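Local coordinates for endolysin PlyC, small cell-wall binding subunit (Streptococcus phage C1, PDB 4F87), which forms the octameric ring of a phage endolysin that engages the host cell wall, so that the holoenzyme can degrade peptidoglycan and release progeny virus, at residues Gly16-Thr21 and Tyr29-Asn34. Sequence-based numbering, arbitrary orientation.
Sequences GFLFHT and YRAFIN
Phe17 with Phe32 and Phe19 with Arg30 are the two hydrogen-bonded pairs that join strands 16-20 and 29-33 into an antiparallel hairpin, the segment axes running at 160°. Each pair is closed by two backbone bonds. Phe32 N to Phe17 O spans 2.9 Å, whereas the return bond, Phe17 N to Phe32 O at 3.1 Å, is more bent, with 139° at the hydrogen. Alpha hydrogens add weaker contacts to the same carbonyls: Gly16 CA lies 3.1 Å from Phe32 O, a closeness possible because glycine has no side chain at a point where a CB would clash with that oxygen.

Phe17, Phe19 and Phe32 form an aromatic cluster on one face of the sheet, with Arg30 beside them. CE2 of Phe19 meets CD2 of Phe32 at 3.5 Å, yet these rings, though nearly parallel, are slid apart and barely overlap; Phe17 reaches the same CD2 with its CZ, its plane oblique to that of Phe32. Arg30 CB sits over one face of the Phe19 ring in a CH-pi contact, 3.8 Å from the centroid. Phe19 CG stands between its backbone N and carbonyl carbon (chi1 59°), and the ring beyond it brings CE2 and CZ against Phe32 and Arg30. Helix 63-70 packs on this cluster through Val63, Ile66 and Met70.

Where strand 16-20 finishes and strand 29-33 begins, the His20 and Tyr29 rings form an offset stack, centroids 4.5 Å apart, with the planes noticeably tilted. Tyr29 OH lies over the centre of the imidazole, while His20 CB covers the centre of the phenol ring.

Chemically, the buried phenylalanine cluster adjoins polar side chains at the second strand's start: Tyr29 and Arg30 both interact with the host cell wall. Arg30 NE is salt-bridged to Glu37, another wall-interacting residue, while the root of the chain, at CB, rests on the Phe19 ring.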
loop_
_atom_site.group_PDB
_atom_site.type_symbol
_atom_site.label_atom_id
_atom_site.label_comp_id
_atom_site.label_asym_id
_atom_site.label_seq_id
_atom_site.Cartn_x
_atom_site.Cartn_y
_atom_site.Cartn_z
ATOM N N GLY B 16 4.867 -6.744 14.883
ATOM C CA GLY B 16 5.703 -6.768 16.076
ATOM C C GLY B 16 6.935 -7.600 15.895
ATOM O O GLY B 16 7.358 -7.868 14.766
ATOM N N PHE B 17 7.524 -8.017 17.020
ATOM C CA PHE B 17 8.729 -8.810 16.951
ATOM C C PHE B 17 8.924 -9.552 18.254
ATOM O O PHE B 17 8.445 -9.115 19.310
ATOM C CB PHE B 17 9.982 -7.926 16.666
ATOM C CG PHE B 17 10.178 -6.766 17.613
ATOM C CD1 PHE B 17 10.887 -6.926 18.799
ATOM C CD2 PHE B 17 9.655 -5.511 17.322
ATOM C CE1 PHE B 17 11.035 -5.861 19.693
ATOM C CE2 PHE B 17 9.854 -4.433 18.203
ATOM C CZ PHE B 17 10.547 -4.619 19.372
ATOM N N LEU B 18 9.648 -10.660 18.167
ATOM C CA LEU B 18 10.129 -11.385 19.343
ATOM C C LEU B 18 11.475 -10.763 19.738
ATOM O O LEU B 18 12.227 -10.279 18.861
ATOM C CB LEU B 18 10.390 -12.838 18.981
ATOM C CG LEU B 18 9.130 -13.654 18.789
ATOM C CD1 LEU B 18 9.381 -14.752 17.794
ATOM C CD2 LEU B 18 8.690 -14.266 20.129
ATOM N N PHE B 19 11.793 -10.792 21.039
ATOM C CA PHE B 19 13.088 -10.316 21.486
ATOM C C PHE B 19 13.624 -11.153 22.623
ATOM O O PHE B 19 12.862 -11.705 23.439
ATOM C CB PHE B 19 13.076 -8.801 21.840
ATOM C CG PHE B 19 12.125 -8.334 22.918
ATOM C CD1 PHE B 19 12.596 -7.991 24.186
ATOM C CD2 PHE B 19 10.770 -8.167 22.647
ATOM C CE1 PHE B 19 11.729 -7.495 25.155
ATOM C CE2 PHE B 19 9.900 -7.697 23.631
ATOM C CZ PHE B 19 10.387 -7.351 24.874
ATOM N N HIS B 20 14.949 -11.288 22.662
ATOM C CA HIS B 20 15.655 -11.985 23.733
ATOM C C HIS B 20 17.076 -11.445 23.767
ATOM O O HIS B 20 17.503 -10.767 22.814
ATOM C CB HIS B 20 15.685 -13.522 23.490
ATOM C CG HIS B 20 16.626 -13.953 22.413
ATOM N ND1 HIS B 20 16.317 -13.778 21.073
ATOM C CD2 HIS B 20 17.865 -14.485 22.509
ATOM C CE1 HIS B 20 17.360 -14.225 20.398
ATOM N NE2 HIS B 20 18.318 -14.670 21.214
ATOM N N THR B 21 17.813 -11.756 24.830
ATOM C CA THR B 21 19.229 -11.449 24.888
ATOM C C THR B 21 20.042 -12.710 24.956
ATOM O O THR B 21 19.635 -13.676 25.622
ATOM C CB THR B 21 19.581 -10.494 26.068
ATOM O OG1 THR B 21 20.983 -10.208 26.030
ATOM C CG2 THR B 21 19.287 -11.085 27.452
ATOM N N TYR B 29 12.343 -15.368 26.239
ATOM C CA TYR B 29 11.781 -14.693 25.067
ATOM C C TYR B 29 10.576 -13.884 25.457
ATOM O O TYR B 29 9.745 -14.306 26.259
ATOM C CB TYR B 29 11.339 -15.684 23.985
ATOM C CG TYR B 29 12.488 -16.149 23.125
ATOM C CD1 TYR B 29 12.734 -15.570 21.879
ATOM C CD2 TYR B 29 13.331 -17.166 23.550
ATOM C CE1 TYR B 29 13.796 -15.994 21.083
ATOM C CE2 TYR B 29 14.406 -17.586 22.769
ATOM C CZ TYR B 29 14.628 -16.997 21.538
ATOM O OH TYR B 29 15.679 -17.426 20.771
ATOM N N ARG B 30 10.458 -12.705 24.839
ATOM C CA ARG B 30 9.324 -11.820 24.991
ATOM C C ARG B 30 8.892 -11.364 23.590
ATOM O O ARG B 30 9.569 -11.671 22.604
ATOM C CB ARG B 30 9.660 -10.615 25.874
ATOM C CG ARG B 30 10.110 -11.059 27.266
ATOM C CD ARG B 30 10.336 -9.882 28.229
ATOM N NE ARG B 30 9.103 -9.147 28.527
ATOM C CZ ARG B 30 8.135 -9.568 29.338
ATOM N NH1 ARG B 30 8.243 -10.737 29.968
ATOM N NH2 ARG B 30 7.042 -8.833 29.515
ATOM N N ALA B 31 7.768 -10.657 23.493
ATOM C CA ALA B 31 7.370 -10.146 22.193
ATOM C C ALA B 31 6.583 -8.883 22.336
ATOM O O ALA B 31 5.941 -8.664 23.366
ATOM C CB ALA B 31 6.518 -11.174 21.443
ATOM N N PHE B 32 6.605 -8.053 21.284
ATOM C CA PHE B 32 5.646 -6.977 21.125
ATOM C C PHE B 32 4.709 -7.480 20.036
ATOM O O PHE B 32 5.171 -7.884 18.958
ATOM C CB PHE B 32 6.290 -5.649 20.675
ATOM C CG PHE B 32 6.909 -4.923 21.827
ATOM C CD1 PHE B 32 6.140 -4.115 22.659
ATOM C CD2 PHE B 32 8.264 -5.044 22.089
ATOM C CE1 PHE B 32 6.734 -3.447 23.741
ATOM C CE2 PHE B 32 8.846 -4.393 23.185
ATOM C CZ PHE B 32 8.069 -3.617 24.005
ATOM N N ILE B 33 3.416 -7.556 20.335
ATOM C CA ILE B 33 2.427 -7.999 19.346
ATOM C C ILE B 33 1.338 -6.934 19.329
ATOM O O ILE B 33 0.665 -6.723 20.346
ATOM C CB ILE B 33 1.870 -9.426 19.638
ATOM C CG1 ILE B 33 2.993 -10.485 19.425
ATOM C CG2 ILE B 33 0.619 -9.727 18.739
ATOM C CD1 ILE B 33 2.694 -11.825 19.856
ATOM N N ASN B 34 1.219 -6.233 18.197
ATOM C CA ASN B 34 0.236 -5.167 18.046
ATOM C C ASN B 34 0.338 -4.122 19.178
ATOM O O ASN B 34 -0.685 -3.678 19.720
ATOM C CB ASN B 34 -1.177 -5.756 17.871
ATOM C CG ASN B 34 -1.289 -6.608 16.620
ATOM O OD1 ASN B 34 -0.500 -6.468 15.687
ATOM N ND2 ASN B 34 -2.317 -7.451 16.529
#